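PDB 4QDG: putative adhesin from Bacteroides thetaiotaomicron, which probably serves as an outer-membrane lipoprotein of the FimB/Mfa2 family that anchors a pilus to the bacterial surface, and binds magnesium. Local coordinates for residues 293-296 / 301-304; 41-46 / 93-98. All blocks are in the same frame, centred on the assembly; numbering follows the deposited sequence.

Contact 1: 293-296 / 301-304; sequences KTYI and WTVR
I296 and V303 face each other as a hydrogen-bonded antiparallel pair, a rung of the β-hairpin made by strands 295-298 and 301-304. I296 N donates to V303 O at 3.0 Å, and V303 N returns a bond to I296 O at 2.8 Å. Both are close to straight, the second at 174° about its hydrogen, so the rung is well formed. Each carbonyl also accepts a CA-H...O contact: Y295 CA lies 3.3 Å from V303 O, and T302 CA lies 3.4 Å from I296 O.

Side-chain contact is concentrated at the next, non-hydrogen-bonded pair, Y295 with R304. The arginine leaves its strand with CG anti to the backbone N (chi1 -179°) and stays extended as far as NE, which carries its methylenes slantwise past the CD2/CE2 side of the tyrosine ring. R304 CB comes within 3.6 Å of Y295 CE2, and R304 CD reaches 3.7 Å from Y295 OH. The aliphatic shaft thus does the touching, while the guanidinium and ring planes stand 44° apart and do not stack. T302 CG2 adds a looser methyl contact, 4.1 Å from Y295 CD2.

On the other face of the hairpin, I296 packs on Y255, M281 and F283, and V303 on M258, which seats the hairpin against helix 252-263 and strand 278-285. W301 joins the same helix through an NE1 bond to D262.

Backbone bonds therefore fix the register; I296 and V303 are buried against the helix and strand 278-285, while Y295 and R304 on the other face are exposed.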
loop_
_atom_site.group_PDB
_atom_site.type_symbol
_atom_site.label_atom_id
_atom_site.label_comp_id
_atom_site.label_asym_id
_atom_site.label_seq_id
_atom_site.Cartn_x
_atom_site.Cartn_y
_atom_site.Cartn_z
ATOM N N LYS A 293 12.173 -3.617 -25.526
ATOM C CA LYS A 293 12.102 -4.649 -24.505
ATOM C C LYS A 293 13.496 -5.207 -24.157
ATOM O O LYS A 293 13.735 -6.411 -24.258
ATOM C CB LYS A 293 11.124 -5.734 -24.968
ATOM C CG LYS A 293 10.435 -6.475 -23.812
ATOM C CD LYS A 293 9.350 -7.433 -24.323
ATOM C CE LYS A 293 8.616 -8.140 -23.201
ATOM N NZ LYS A 293 7.174 -8.360 -23.535
ATOM N N THR A 294 14.409 -4.323 -23.677
ATOM C CA THR A 294 15.784 -4.688 -23.303
ATOM C C THR A 294 16.077 -4.335 -21.827
ATOM O O THR A 294 16.260 -5.233 -20.997
ATOM C CB THR A 294 16.781 -4.052 -24.256
ATOM O OG1 THR A 294 16.644 -2.636 -24.207
ATOM C CG2 THR A 294 16.628 -4.557 -25.703
ATOM N N TYR A 295 16.097 -3.029 -21.511
ATOM C CA TYR A 295 16.357 -2.464 -20.183
ATOM C C TYR A 295 15.302 -1.458 -19.806
ATOM O O TYR A 295 14.833 -0.695 -20.655
ATOM C CB TYR A 295 17.723 -1.761 -20.129
ATOM C CG TYR A 295 18.907 -2.651 -20.415
ATOM C CD1 TYR A 295 19.303 -2.918 -21.720
ATOM C CD2 TYR A 295 19.648 -3.207 -19.379
ATOM C CE1 TYR A 295 20.388 -3.753 -21.991
ATOM C CE2 TYR A 295 20.738 -4.037 -19.634
ATOM C CZ TYR A 295 21.112 -4.301 -20.944
ATOM O OH TYR A 295 22.195 -5.114 -21.184
ATOM N N ILE A 296 14.922 -1.470 -18.538
ATOM C CA ILE A 296 13.994 -0.515 -17.927
ATOM C C ILE A 296 14.649 0.033 -16.644
ATOM O O ILE A 296 15.710 -0.444 -16.221
ATOM C CB ILE A 296 12.565 -1.101 -17.657
ATOM C CG1 ILE A 296 12.597 -2.310 -16.695
ATOM C CG2 ILE A 296 11.802 -1.401 -18.975
ATOM C CD1 ILE A 296 11.253 -2.621 -15.998
ATOM N N TRP A 301 16.902 2.414 -10.700
ATOM C CA TRP A 301 17.950 1.421 -10.912
ATOM C C TRP A 301 17.702 0.708 -12.264
ATOM O O TRP A 301 16.591 0.266 -12.521
ATOM C CB TRP A 301 18.010 0.453 -9.718
ATOM C CG TRP A 301 18.955 -0.684 -9.905
ATOM C CD1 TRP A 301 18.656 -1.945 -10.340
ATOM C CD2 TRP A 301 20.376 -0.636 -9.751
ATOM N NE1 TRP A 301 19.808 -2.690 -10.456
ATOM C CE2 TRP A 301 20.880 -1.912 -10.097
ATOM C CE3 TRP A 301 21.273 0.353 -9.305
ATOM C CZ2 TRP A 301 22.248 -2.219 -10.033
ATOM C CZ3 TRP A 301 22.629 0.055 -9.254
ATOM C CH2 TRP A 301 23.104 -1.222 -9.595
ATOM N N THR A 302 18.722 0.649 -13.136
ATOM C CA THR A 302 18.602 0.027 -14.460
ATOM C C THR A 302 18.580 -1.505 -14.333
ATOM O O THR A 302 19.489 -2.112 -13.766
ATOM C CB THR A 302 19.704 0.514 -15.409
ATOM O OG1 THR A 302 19.598 1.933 -15.506
ATOM C CG2 THR A 302 19.556 -0.064 -16.809
ATOM N N VAL A 303 17.511 -2.115 -14.856
ATOM C CA VAL A 303 17.289 -3.558 -14.814
ATOM C C VAL A 303 17.197 -4.131 -16.244
ATOM O O VAL A 303 16.453 -3.604 -17.075
ATOM C CB VAL A 303 16.001 -3.870 -14.001
ATOM C CG1 VAL A 303 15.597 -5.332 -14.130
ATOM C CG2 VAL A 303 16.160 -3.492 -12.537
ATOM N N ARG A 304 17.940 -5.222 -16.507
ATOM C CA ARG A 304 17.875 -5.972 -17.750
ATOM C C ARG A 304 16.666 -6.906 -17.680
ATOM O O ARG A 304 16.528 -7.628 -16.699
ATOM C CB ARG A 304 19.173 -6.756 -17.970
ATOM C CG ARG A 304 19.168 -7.532 -19.275
ATOM C CD ARG A 304 20.528 -8.062 -19.578
ATOM N NE ARG A 304 20.476 -9.126 -20.571
ATOM C CZ ARG A 304 20.761 -10.396 -20.301
ATOM N NH1 ARG A 304 21.130 -10.758 -19.073
ATOM N NH2 ARG A 304 20.722 -11.308 -21.264
#

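Contact 2: 41-46 / 93-98; sequences LVYDEN and MKYTPG
L41 and M93, a selenomethionine, come from two separate strands, and the methyl end of M93 meets the branched end of L41. The M93 side chain can be followed outward. Its CB points toward the segment 41-46, yet M93 CB is 7.1 Å from L41 CD1. M93 CG is 5.8 Å from L41 CD1. From there chi2 (165°) sends SE outward, to 4.8 Å from L41 CD1 and still short of contact, and chi3 (-168°) continues the line to CE. The terminal methyl finishes the approach: M93 CE lies 3.4 Å from L41 CD1, closer than two carbons normally pack, and 4.1 Å from L41 CG.

A second, thinner contact lies beside it. Y43 and Y95 approach from facing sides, and their hydroxyls stop at 3.9 Å (Y43 OH to Y95 OH), too far apart for a hydrogen bond. With L41 CA and M93 CA 11.7 Å apart, strand pairing is ruled out; this is side-chain packing between two sheets. The M93 side chain is about 13 Å from a bound magnesium ion and so takes no part in that site.

L106 touches L41, M93 and Y95, and Y81 of strand 75-82 touches both L41 and M93. Strand 38-44 is held between strands 49-55 and 75-82, whereas strand 91-94 is an outer strand of a separate small antiparallel sheet beside 107-110; the side chains described here bridge the two.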
loop_
_atom_site.group_PDB
_atom_site.type_symbol
_atom_site.label_atom_id
_atom_site.label_comp_id
_atom_site.label_asym_id
_atom_site.label_seq_id
_atom_site.Cartn_x
_atom_site.Cartn_y
_atom_site.Cartn_z
ATOM N N LEU A 41 -8.797 -2.520 17.764
ATOM C CA LEU A 41 -9.809 -3.523 18.111
ATOM C C LEU A 41 -9.287 -4.474 19.168
ATOM O O LEU A 41 -8.132 -4.899 19.096
ATOM C CB LEU A 41 -10.240 -4.315 16.869
ATOM C CG LEU A 41 -10.781 -3.489 15.714
ATOM C CD1 LEU A 41 -10.509 -4.174 14.428
ATOM C CD2 LEU A 41 -12.245 -3.222 15.869
ATOM N N VAL A 42 -10.137 -4.785 20.162
ATOM C CA VAL A 42 -9.805 -5.638 21.295
ATOM C C VAL A 42 -10.599 -6.921 21.180
ATOM O O VAL A 42 -11.821 -6.879 21.081
ATOM C CB VAL A 42 -10.048 -4.943 22.688
ATOM C CG1 VAL A 42 -9.530 -5.810 23.845
ATOM C CG2 VAL A 42 -9.429 -3.545 22.751
ATOM N N TYR A 43 -9.895 -8.056 21.224
ATOM C CA TYR A 43 -10.473 -9.394 21.217
ATOM C C TYR A 43 -9.961 -10.164 22.434
ATOM O O TYR A 43 -8.838 -9.932 22.878
ATOM C CB TYR A 43 -10.120 -10.151 19.911
ATOM C CG TYR A 43 -10.659 -9.485 18.662
ATOM C CD1 TYR A 43 -11.996 -9.617 18.300
ATOM C CD2 TYR A 43 -9.839 -8.705 17.854
ATOM C CE1 TYR A 43 -12.508 -8.972 17.175
ATOM C CE2 TYR A 43 -10.337 -8.069 16.714
ATOM C CZ TYR A 43 -11.670 -8.216 16.370
ATOM O OH TYR A 43 -12.140 -7.609 15.226
ATOM N N ASP A 44 -10.746 -11.110 22.942
ATOM C CA ASP A 44 -10.274 -11.936 24.048
ATOM C C ASP A 44 -9.395 -13.090 23.489
ATOM O O ASP A 44 -9.174 -13.174 22.274
ATOM C CB ASP A 44 -11.436 -12.460 24.911
ATOM C CG ASP A 44 -12.486 -13.303 24.212
ATOM O OD1 ASP A 44 -12.113 -14.125 23.322
ATOM O OD2 ASP A 44 -13.669 -13.209 24.603
ATOM N N GLU A 45 -8.929 -13.988 24.374
ATOM C CA GLU A 45 -8.067 -15.123 24.020
ATOM C C GLU A 45 -8.752 -16.073 23.026
ATOM O O GLU A 45 -8.049 -16.706 22.246
ATOM C CB GLU A 45 -7.648 -15.877 25.298
ATOM C CG GLU A 45 -6.468 -16.818 25.109
ATOM C CD GLU A 45 -5.864 -17.396 26.372
ATOM O OE1 GLU A 45 -6.619 -17.901 27.234
ATOM O OE2 GLU A 45 -4.616 -17.405 26.458
ATOM N N ASN A 46 -10.104 -16.161 23.041
ATOM C CA ASN A 46 -10.873 -17.032 22.137
ATOM C C ASN A 46 -11.211 -16.348 20.810
ATOM O O ASN A 46 -11.822 -16.969 19.944
ATOM C CB ASN A 46 -12.168 -17.503 22.819
ATOM C CG ASN A 46 -11.956 -18.386 24.020
ATOM O OD1 ASN A 46 -12.605 -18.213 25.057
ATOM N ND2 ASN A 46 -11.062 -19.357 23.911
HETATM N N MSE A 93 -14.417 -1.169 6.725
HETATM C CA MSE A 93 -14.561 -2.407 7.466
HETATM C C MSE A 93 -15.810 -3.074 6.963
HETATM O O MSE A 93 -16.822 -2.409 6.742
HETATM C CB MSE A 93 -14.643 -2.151 8.963
HETATM C CG MSE A 93 -13.410 -2.569 9.675
HETATM SE SE MSE A 93 -13.446 -1.785 11.433
HETATM C CE MSE A 93 -11.681 -2.172 11.884
ATOM N N LYS A 94 -15.730 -4.366 6.736
ATOM C CA LYS A 94 -16.819 -5.156 6.170
ATOM C C LYS A 94 -17.108 -6.375 7.055
ATOM O O LYS A 94 -16.221 -7.188 7.335
ATOM C CB LYS A 94 -16.413 -5.575 4.740
ATOM C CG LYS A 94 -17.523 -6.116 3.861
ATOM C CD LYS A 94 -16.933 -6.678 2.572
ATOM C CE LYS A 94 -17.955 -7.401 1.726
ATOM N NZ LYS A 94 -17.319 -8.094 0.579
ATOM N N TYR A 95 -18.343 -6.471 7.521
ATOM C CA TYR A 95 -18.810 -7.607 8.318
ATOM C C TYR A 95 -19.858 -8.333 7.500
ATOM O O TYR A 95 -20.627 -7.694 6.763
ATOM C CB TYR A 95 -19.357 -7.173 9.699
ATOM C CG TYR A 95 -18.294 -6.893 10.740
ATOM C CD1 TYR A 95 -17.640 -7.934 11.395
ATOM C CD2 TYR A 95 -17.992 -5.588 11.123
ATOM C CE1 TYR A 95 -16.663 -7.682 12.364
ATOM C CE2 TYR A 95 -17.032 -5.323 12.103
ATOM C CZ TYR A 95 -16.375 -6.375 12.729
ATOM O OH TYR A 95 -15.425 -6.127 13.699
ATOM N N THR A 96 -19.846 -9.672 7.563
ATOM C CA THR A 96 -20.797 -10.477 6.794
ATOM C C THR A 96 -22.089 -10.618 7.623
ATOM O O THR A 96 -22.036 -11.155 8.748
ATOM C CB THR A 96 -20.180 -11.832 6.369
ATOM O OG1 THR A 96 -18.911 -11.596 5.761
ATOM C CG2 THR A 96 -21.066 -12.604 5.392
ATOM N N PRO A 97 -23.242 -10.107 7.098
ATOM C CA PRO A 97 -24.515 -10.267 7.834
ATOM C C PRO A 97 -24.775 -11.738 8.144
ATOM O O PRO A 97 -24.553 -12.604 7.285
ATOM C CB PRO A 97 -25.570 -9.685 6.883
ATOM C CG PRO A 97 -24.825 -8.861 5.902
ATOM C CD PRO A 97 -23.454 -9.453 5.785
ATOM N N GLY A 98 -25.132 -12.001 9.400
ATOM C CA GLY A 98 -25.390 -13.340 9.916
ATOM C C GLY A 98 -24.197 -13.946 10.629
ATOM O O GLY A 98 -24.364 -14.732 11.571
#

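The two contacts lie on opposite sides of the chain's centre, with their own centres 46 Å apart; they share no strand, though both reach the same large network of paired strands. Each is partly buried. Contact 1 joins segments five residues apart in a hairpin, and its exposed residues outnumber its buried ones. Contact 2 joins segments 47 residues apart that belong to different sheets, and none of its four touching residues is fully exposed. The buried surface is 284 Å² against 118 Å². Contact 1 adds strand 301-304 alongside 295-298 by backbone pairing, whereas contact 2 links two sheets by an apolar methyl contact and a loose approach of two tyrosine hydroxyls.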